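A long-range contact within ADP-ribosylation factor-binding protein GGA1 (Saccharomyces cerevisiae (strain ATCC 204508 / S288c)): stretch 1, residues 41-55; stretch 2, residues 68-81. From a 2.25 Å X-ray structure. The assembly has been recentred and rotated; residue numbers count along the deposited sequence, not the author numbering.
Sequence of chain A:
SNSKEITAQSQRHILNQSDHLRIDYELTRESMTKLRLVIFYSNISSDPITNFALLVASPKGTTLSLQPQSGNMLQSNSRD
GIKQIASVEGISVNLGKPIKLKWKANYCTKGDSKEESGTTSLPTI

Stretch 1 (41-55) YSNISSDPITNFALL
Stretch 2 (68-81) PQSGNMLQSNSRDG

The firmest tie between the two stretches is a reciprocal backbone pair: Leu 74 N donates to Ile 49 O at 2.7 Å and Ile 49 N to Leu 74 O at 2.8 Å, both nearly linear. This single antiparallel bridge, with CA atoms 4.9 Å apart, sets the register. From it the chains run in opposite directions, Thr 50 beside Met 73 and Phe 52 beside Asn 72, where Phe 52 N reaches Asn 72 O at 2.9 Å. Asn 51, with phi/psi of 57/34, turns the corner just before Phe 52.

At the other end, stretch 2 lies along the strand of residues 41-43. Asn 43 N donates to Ser 78 O at 2.8 Å, Asp 80 N meets Ser 42 OG at 3.0 Å in an almost straight bond, and Gly 81 N makes a weak bond to Tyr 41 O at 3.2 Å. Ser 42 takes chi1 m, so a small side chain serves as acceptor for a backbone amide at the corner formed by Arg 79 and Asp 80. Asp 80 itself adopts 50/39.

Asn 43 is the organiser between these ends. With chi1 t and chi2 near -13°, its ND2 donates to Leu 74 O at 2.9 Å and to Asp 47 O, also at 2.9 Å, while its OD1 accepts from Ser 45 N at 2.9 Å and from Ser 45 OG at 2.7 Å. One amide thus braces its own loop and fastens it to stretch 2; asparagine suits a buried site that needs both donor and acceptor. Ser 45, chi1 81°, extends the network by accepting from Asp 47 N at its OG, 3.2 Å away. Across the loop, Asn 77 N donates to Ser 45 O at 3.0 Å, with Asn 77 in a left-handed conformation (41/47), and Ser 76 OG, chi1 m, bonds weakly to Ser 46 O at 2.9 Å.

Packing centres on Leu 74, which gives up 109 Å² to stretch 1, the largest share of any residue. In its m,t rotamer it sets CB 4.1 Å from Ile 49 CB, CD1 4.2 Å from Tyr 41 CB, and CD2 3.4 Å from Tyr 41 O. Ile 49 is also m,t, and Tyr 41 has chi1 m. Gly 81 leaves space here: an ideal CB would come within 2.6 Å of Leu 74 CD2. Farther out, Gln 69, chi1 p and chi2 t, points toward stretch 1 and lies at the edge of the Phe 52 ring, whose chi1 is t. Altogether 891 Å² is buried.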

ATOM      1  N   TYR A  41       4.246   2.868   5.104  1.00 29.52           N
ATOM      2  CA  TYR A  41       3.204   3.463   5.909  1.00 30.06           C
ATOM      3  C   TYR A  41       3.828   4.464   6.869  1.00 31.28           C
ATOM      4  O   TYR A  41       4.806   4.138   7.554  1.00 30.33           O
ATOM      5  CB  TYR A  41       2.448   2.356   6.649  1.00 30.34           C
ATOM      6  CG  TYR A  41       1.984   1.206   5.732  1.00 30.02           C
ATOM      7  CD1 TYR A  41       0.779   1.272   5.039  1.00 32.38           C
ATOM      8  CD2 TYR A  41       2.749   0.080   5.572  1.00 31.10           C
ATOM      9  CE1 TYR A  41       0.353   0.228   4.220  1.00 32.82           C
ATOM     10  CE2 TYR A  41       2.339  -0.965   4.748  1.00 33.18           C
ATOM     11  CZ  TYR A  41       1.141  -0.878   4.077  1.00 32.95           C
ATOM     12  OH  TYR A  41       0.749  -1.913   3.273  1.00 36.11           O
ATOM     13  N   SER A  42       3.284   5.688   6.883  1.00 31.02           N
ATOM     14  CA  SER A  42       3.816   6.763   7.706  1.00 32.13           C
ATOM     15  C   SER A  42       2.760   7.374   8.647  1.00 33.16           C
ATOM     16  O   SER A  42       1.714   7.807   8.198  1.00 35.08           O
ATOM     17  CB  SER A  42       4.387   7.861   6.818  1.00 31.85           C
ATOM     18  OG  SER A  42       5.505   7.392   6.077  1.00 32.26           O
ATOM     19  N   ASN A  43       3.071   7.440   9.939  1.00 32.55           N
ATOM     20  CA  ASN A  43       2.201   8.079  10.930  1.00 34.64           C
ATOM     21  C   ASN A  43       2.588   9.541  10.934  1.00 39.89           C
ATOM     22  O   ASN A  43       3.722   9.874  11.290  1.00 46.03           O
ATOM     23  CB  ASN A  43       2.423   7.422  12.299  1.00 32.73           C
ATOM     24  CG  ASN A  43       1.513   7.950  13.405  1.00 34.11           C
ATOM     25  OD1 ASN A  43       0.835   8.973  13.281  1.00 35.77           O
ATOM     26  ND2 ASN A  43       1.503   7.223  14.521  1.00 35.65           N
ATOM     27  N   ILE A  44       1.672  10.397  10.484  1.00 41.74           N
ATOM     28  CA  ILE A  44       1.855  11.848  10.517  1.00 45.60           C
ATOM     29  C   ILE A  44       1.027  12.527  11.644  1.00 45.34           C
ATOM     30  O   ILE A  44       0.884  13.747  11.656  1.00 42.83           O
ATOM     31  CB  ILE A  44       1.494  12.496   9.154  1.00 46.19           C
ATOM     32  CG1 ILE A  44       0.053  12.160   8.754  1.00 47.55           C
ATOM     33  CG2 ILE A  44       2.469  12.041   8.079  1.00 48.86           C
ATOM     34  CD1 ILE A  44      -0.531  13.081   7.710  1.00 48.19           C
ATOM     35  N   SER A  45       0.477  11.735  12.568  1.00 44.72           N
ATOM     36  CA  SER A  45      -0.158  12.268  13.784  1.00 43.80           C
ATOM     37  C   SER A  45       0.827  12.219  14.940  1.00 45.15           C
ATOM     38  O   SER A  45       1.798  11.448  14.898  1.00 40.33           O
ATOM     39  CB  SER A  45      -1.352  11.419  14.174  1.00 42.91           C
ATOM     40  OG  SER A  45      -0.915  10.257  14.879  1.00 45.00           O
ATOM     41  N   SER A  46       0.539  12.990  15.994  1.00 47.10           N
ATOM     42  CA  SER A  46       1.392  13.028  17.200  1.00 50.05           C
ATOM     43  C   SER A  46       1.005  11.963  18.244  1.00 51.62           C
ATOM     44  O   SER A  46       1.451  12.028  19.394  1.00 47.39           O
ATOM     45  CB  SER A  46       1.434  14.444  17.823  1.00 50.24           C
ATOM     46  OG  SER A  46       0.227  15.147  17.621  1.00 50.16           O
ATOM     47  N   ASP A  47       0.217  10.971  17.810  1.00 52.77           N
ATOM     48  CA  ASP A  47      -0.182   9.827  18.626  1.00 54.03           C
ATOM     49  C   ASP A  47       0.146   8.510  17.924  1.00 52.97           C
ATOM     50  O   ASP A  47       0.040   8.419  16.704  1.00 53.96           O
ATOM     51  CB  ASP A  47      -1.692   9.876  18.866  1.00 60.83           C
ATOM     52  CG  ASP A  47      -2.081  10.940  19.855  1.00 60.13           C
ATOM     53  OD1 ASP A  47      -1.646  10.813  21.011  1.00 62.24           O
ATOM     54  OD2 ASP A  47      -2.796  11.893  19.478  1.00 62.54           O
ATOM     55  N   PRO A  48       0.516   7.471  18.694  1.00 52.82           N
ATOM     56  CA  PRO A  48       0.839   6.179  18.079  1.00 48.22           C
ATOM     57  C   PRO A  48      -0.329   5.490  17.372  1.00 46.32           C
ATOM     58  O   PRO A  48      -1.481   5.680  17.761  1.00 47.42           O
ATOM     59  CB  PRO A  48       1.302   5.328  19.262  1.00 48.72           C
ATOM     60  CG  PRO A  48       1.667   6.295  20.327  1.00 49.64           C
ATOM     61  CD  PRO A  48       0.729   7.446  20.153  1.00 50.75           C
ATOM     62  N   ILE A  49       0.003   4.712  16.337  1.00 42.59           N
ATOM     63  CA  ILE A  49      -0.936   3.890  15.581  1.00 40.59           C
ATOM     64  C   ILE A  49      -0.587   2.416  15.819  1.00 40.91           C
ATOM     65  O   ILE A  49       0.572   2.012  15.716  1.00 40.18           O
ATOM     66  CB  ILE A  49      -0.910   4.218  14.052  1.00 40.25           C
ATOM     67  CG1 ILE A  49      -1.516   5.600  13.787  1.00 39.32           C
ATOM     68  CG2 ILE A  49      -1.680   3.178  13.256  1.00 38.65           C
ATOM     69  CD1 ILE A  49      -1.240   6.177  12.407  1.00 38.29           C
ATOM     70  N   THR A  50      -1.614   1.626  16.135  1.00 40.56           N
ATOM     71  CA  THR A  50      -1.480   0.223  16.494  1.00 41.27           C
ATOM     72  C   THR A  50      -2.429  -0.619  15.671  1.00 39.21           C
ATOM     73  O   THR A  50      -3.407  -0.118  15.090  1.00 37.44           O
ATOM     74  CB  THR A  50      -1.836  -0.026  17.995  1.00 46.64           C
ATOM     75  OG1 THR A  50      -3.171   0.453  18.278  1.00 45.90           O
ATOM     76  CG2 THR A  50      -0.839   0.671  18.901  1.00 44.91           C
ATOM     77  N   ASN A  51      -2.132  -1.913  15.649  1.00 40.56           N
ATOM     78  CA  ASN A  51      -2.955  -2.918  14.976  1.00 43.76           C
ATOM     79  C   ASN A  51      -3.180  -2.643  13.486  1.00 42.57           C
ATOM     80  O   ASN A  51      -4.250  -2.959  12.940  1.00 43.18           O
ATOM     81  CB  ASN A  51      -4.306  -3.073  15.693  1.00 46.77           C
ATOM     82  CG  ASN A  51      -4.156  -3.465  17.159  1.00 48.52           C
ATOM     83  OD1 ASN A  51      -3.275  -4.233  17.522  1.00 48.28           O
ATOM     84  ND2 ASN A  51      -5.038  -2.947  18.000  1.00 51.92           N
ATOM     85  N   PHE A  52      -2.171  -2.066  12.828  1.00 39.63           N
ATOM     86  CA  PHE A  52      -2.310  -1.709  11.426  1.00 34.75           C
ATOM     87  C   PHE A  52      -2.392  -2.924  10.539  1.00 33.14           C
ATOM     88  O   PHE A  52      -1.626  -3.863  10.705  1.00 35.35           O
ATOM     89  CB  PHE A  52      -1.159  -0.849  10.919  1.00 33.44           C
ATOM     90  CG  PHE A  52      -1.352  -0.404   9.507  1.00 33.20           C
ATOM     91  CD1 PHE A  52      -2.075   0.750   9.221  1.00 36.30           C
ATOM     92  CD2 PHE A  52      -0.907  -1.181   8.462  1.00 36.11           C
ATOM     93  CE1 PHE A  52      -2.304   1.133   7.915  1.00 35.22           C
ATOM     94  CE2 PHE A  52      -1.141  -0.809   7.153  1.00 37.57           C
ATOM     95  CZ  PHE A  52      -1.826   0.360   6.885  1.00 34.74           C
ATOM     96  N   ALA A  53      -3.266  -2.875   9.534  1.00 31.91           N
ATOM     97  CA  ALA A  53      -3.254  -3.900   8.500  1.00 30.97           C
ATOM     98  C   ALA A  53      -3.870  -3.412   7.219  1.00 28.70           C
ATOM     99  O   ALA A  53      -4.928  -2.794   7.234  1.00 24.31           O
ATOM    100  CB  ALA A  53      -4.028  -5.132   8.995  1.00 33.26           C
ATOM    101  N   LEU A  54      -3.226  -3.755   6.103  1.00 29.78           N
ATOM    102  CA  LEU A  54      -3.709  -3.441   4.780  1.00 30.89           C
ATOM    103  C   LEU A  54      -4.231  -4.702   4.137  1.00 29.68           C
ATOM    104  O   LEU A  54      -3.577  -5.736   4.208  1.00 30.48           O
ATOM    105  CB  LEU A  54      -2.589  -2.904   3.889  1.00 33.82           C
ATOM    106  CG  LEU A  54      -3.074  -2.402   2.512  1.00 32.46           C
ATOM    107  CD1 LEU A  54      -3.370  -0.912   2.581  1.00 33.56           C
ATOM    108  CD2 LEU A  54      -2.065  -2.723   1.428  1.00 33.40           C
ATOM    109  N   LEU A  55      -5.408  -4.605   3.515  1.00 26.63           N
ATOM    110  CA  LEU A  55      -6.005  -5.716   2.806  1.00 26.66           C
ATOM    111  C   LEU A  55      -6.136  -5.299   1.362  1.00 27.25           C
ATOM    112  O   LEU A  55      -6.411  -4.140   1.058  1.00 26.37           O
ATOM    113  CB  LEU A  55      -7.377  -6.088   3.363  1.00 29.16           C
ATOM    114  CG  LEU A  55      -7.448  -6.813   4.701  1.00 32.15           C
ATOM    115  CD1 LEU A  55      -6.894  -5.975   5.827  1.00 32.51           C
ATOM    116  CD2 LEU A  55      -8.897  -7.181   5.012  1.00 34.26           C
ATOM    117  N   PRO A  68       4.283 -10.425   3.914  1.00 33.29           N
ATOM    118  CA  PRO A  68       3.831  -9.830   5.156  1.00 35.08           C
ATOM    119  C   PRO A  68       4.495  -8.477   5.470  1.00 35.42           C
ATOM    120  O   PRO A  68       5.640  -8.205   5.075  1.00 35.70           O
ATOM    121  CB  PRO A  68       4.213 -10.875   6.206  1.00 35.52           C
ATOM    122  CG  PRO A  68       5.347 -11.633   5.607  1.00 35.48           C
ATOM    123  CD  PRO A  68       5.187 -11.573   4.121  1.00 34.82           C
ATOM    124  N   GLN A  69       3.763  -7.650   6.188  1.00 36.59           N
ATOM    125  CA  GLN A  69       4.283  -6.379   6.613  1.00 40.07           C
ATOM    126  C   GLN A  69       5.320  -6.548   7.710  1.00 38.07           C
ATOM    127  O   GLN A  69       5.302  -7.531   8.450  1.00 37.81           O
ATOM    128  CB  GLN A  69       3.161  -5.463   7.053  1.00 39.56           C
ATOM    129  CG  GLN A  69       2.333  -5.955   8.210  1.00 44.04           C
ATOM    130  CD  GLN A  69       1.195  -5.003   8.560  1.00 45.27           C
ATOM    131  OE1 GLN A  69       0.567  -5.134   9.606  1.00 41.78           O
ATOM    132  NE2 GLN A  69       0.919  -4.053   7.689  1.00 48.71           N
ATOM    133  N   SER A  70       6.231  -5.584   7.780  1.00 38.38           N
ATOM    134  CA  SER A  70       7.412  -5.676   8.646  1.00 37.45           C
ATOM    135  C   SER A  70       6.990  -5.557  10.099  1.00 38.46           C
ATOM    136  O   SER A  70       7.664  -6.062  10.969  1.00 37.67           O
ATOM    137  CB  SER A  70       8.427  -4.585   8.302  1.00 36.93           C
ATOM    138  OG  SER A  70       7.883  -3.286   8.488  1.00 39.67           O
ATOM    139  N   GLY A  71       5.850  -4.911  10.338  1.00 38.10           N
ATOM    140  CA  GLY A  71       5.330  -4.700  11.674  1.00 36.01           C
ATOM    141  C   GLY A  71       3.914  -4.196  11.540  1.00 37.75           C
ATOM    142  O   GLY A  71       3.395  -4.103  10.441  1.00 36.46           O
ATOM    143  N   ASN A  72       3.286  -3.882  12.659  1.00 39.22           N
ATOM    144  CA  ASN A  72       1.913  -3.385  12.661  1.00 41.82           C
ATOM    145  C   ASN A  72       1.676  -2.191  13.596  1.00 39.17           C
ATOM    146  O   ASN A  72       0.529  -1.817  13.886  1.00 36.53           O
ATOM    147  CB  ASN A  72       0.943  -4.547  12.952  1.00 43.34           C
ATOM    148  CG  ASN A  72       0.907  -4.985  14.421  1.00 44.47           C
ATOM    149  OD1 ASN A  72      -0.040  -5.669  14.799  1.00 49.32           O
ATOM    150  ND2 ASN A  72       1.892  -4.606  15.250  1.00 45.79           N
ATOM    151  N   MET A  73       2.770  -1.587  14.038  1.00 40.01           N
ATOM    152  CA  MET A  73       2.726  -0.421  14.912  1.00 42.12           C
ATOM    153  C   MET A  73       3.473   0.738  14.262  1.00 38.27           C
ATOM    154  O   MET A  73       4.476   0.529  13.610  1.00 35.77           O
ATOM    155  CB  MET A  73       3.354  -0.775  16.263  1.00 47.27           C
ATOM    156  CG  MET A  73       3.198   0.290  17.346  1.00 52.46           C
ATOM    157  SD  MET A  73       4.650   1.343  17.586  1.00 65.30           S
ATOM    158  N   LEU A  74       2.974   1.955  14.452  1.00 40.01           N
ATOM    159  CA  LEU A  74       3.667   3.168  14.013  1.00 40.78           C
ATOM    160  C   LEU A  74       3.714   4.232  15.120  1.00 46.57           C
ATOM    161  O   LEU A  74       2.676   4.733  15.580  1.00 44.36           O
ATOM    162  CB  LEU A  74       2.954   3.790  12.819  1.00 37.82           C
ATOM    163  CG  LEU A  74       2.997   3.166  11.421  1.00 38.21           C
ATOM    164  CD1 LEU A  74       1.980   3.903  10.551  1.00 36.74           C
ATOM    165  CD2 LEU A  74       4.388   3.259  10.807  1.00 36.92           C
ATOM    166  N   GLN A  75       4.922   4.642  15.484  1.00 53.01           N
ATOM    167  CA  GLN A  75       5.114   5.655  16.519  1.00 53.37           C
ATOM    168  C   GLN A  75       4.626   7.011  15.982  1.00 54.58           C
ATOM    169  O   GLN A  75       4.457   7.197  14.772  1.00 51.85           O
ATOM    170  CB  GLN A  75       6.602   5.771  16.911  1.00 57.01           C
ATOM    171  CG  GLN A  75       7.369   4.467  17.144  1.00 61.57           C
ATOM    172  CD  GLN A  75       7.172   3.870  18.531  1.00 68.12           C
ATOM    173  OE1 GLN A  75       6.249   4.242  19.258  1.00 77.06           O
ATOM    174  NE2 GLN A  75       8.043   2.928  18.902  1.00 68.40           N
ATOM    175  N   SER A  76       4.431   7.962  16.886  1.00 51.01           N
ATOM    176  CA  SER A  76       4.101   9.326  16.512  1.00 51.53           C
ATOM    177  C   SER A  76       5.110   9.879  15.521  1.00 48.49           C
ATOM    178  O   SER A  76       6.312   9.606  15.612  1.00 42.12           O
ATOM    179  CB  SER A  76       4.079  10.222  17.754  1.00 52.38           C
ATOM    180  OG  SER A  76       3.080   9.796  18.666  1.00 60.73           O
ATOM    181  N   ASN A  77       4.622  10.659  14.566  1.00 46.52           N
ATOM    182  CA  ASN A  77       5.506  11.274  13.590  1.00 49.28           C
ATOM    183  C   ASN A  77       6.626  10.314  13.113  1.00 48.05           C
ATOM    184  O   ASN A  77       7.794  10.677  13.071  1.00 49.73           O
ATOM    185  CB  ASN A  77       6.089  12.565  14.191  1.00 50.15           C
ATOM    186  CG  ASN A  77       5.013  13.564  14.588  1.00 50.08           C
ATOM    187  OD1 ASN A  77       4.854  13.878  15.764  1.00 60.71           O
ATOM    188  ND2 ASN A  77       4.265  14.056  13.614  1.00 51.99           N
ATOM    189  N   SER A  78       6.242   9.086  12.770  1.00 49.81           N
ATOM    190  CA  SER A  78       7.156   8.071  12.210  1.00 47.76           C
ATOM    191  C   SER A  78       6.971   7.971  10.681  1.00 45.43           C
ATOM    192  O   SER A  78       5.878   7.659  10.180  1.00 44.41           O
ATOM    193  CB  SER A  78       6.883   6.716  12.877  1.00 49.64           C
ATOM    194  OG  SER A  78       7.603   5.640  12.294  1.00 51.14           O
ATOM    195  N   ARG A  79       8.043   8.258   9.953  1.00 43.09           N
ATOM    196  CA  ARG A  79       8.098   8.064   8.514  1.00 41.64           C
ATOM    197  C   ARG A  79       8.543   6.632   8.161  1.00 37.39           C
ATOM    198  O   ARG A  79       9.497   6.112   8.732  1.00 33.99           O
ATOM    199  CB  ARG A  79       9.067   9.064   7.894  1.00 44.89           C
ATOM    200  CG  ARG A  79       8.988   9.117   6.378  1.00 50.90           C
ATOM    201  CD  ARG A  79      10.244   9.735   5.774  1.00 57.30           C
ATOM    202  NE  ARG A  79      10.081  11.173   5.560  1.00 61.28           N
ATOM    203  CZ  ARG A  79       9.601  11.735   4.452  1.00 61.26           C
ATOM    204  NH1 ARG A  79       9.229  10.999   3.408  1.00 61.57           N
ATOM    205  NH2 ARG A  79       9.503  13.057   4.382  1.00 64.09           N
ATOM    206  N   ASP A  80       7.849   6.009   7.218  1.00 34.31           N
ATOM    207  CA  ASP A  80       8.220   4.676   6.727  1.00 33.43           C
ATOM    208  C   ASP A  80       8.449   3.679   7.870  1.00 31.26           C
ATOM    209  O   ASP A  80       9.366   2.885   7.818  1.00 32.75           O
ATOM    210  CB  ASP A  80       9.489   4.754   5.865  1.00 34.45           C
ATOM    211  CG  ASP A  80       9.326   5.598   4.586  1.00 34.86           C
ATOM    212  OD1 ASP A  80       8.207   5.986   4.181  1.00 31.98           O
ATOM    213  OD2 ASP A  80      10.366   5.848   3.939  1.00 37.43           O
ATOM    214  N   GLY A  81       7.633   3.729   8.917  1.00 32.24           N
ATOM    215  CA  GLY A  81       7.784   2.804  10.052  1.00 33.93           C
ATOM    216  C   GLY A  81       7.379   1.354   9.776  1.00 34.98           C
ATOM    217  O   GLY A  81       7.779   0.438  10.501  1.00 36.07           O
TER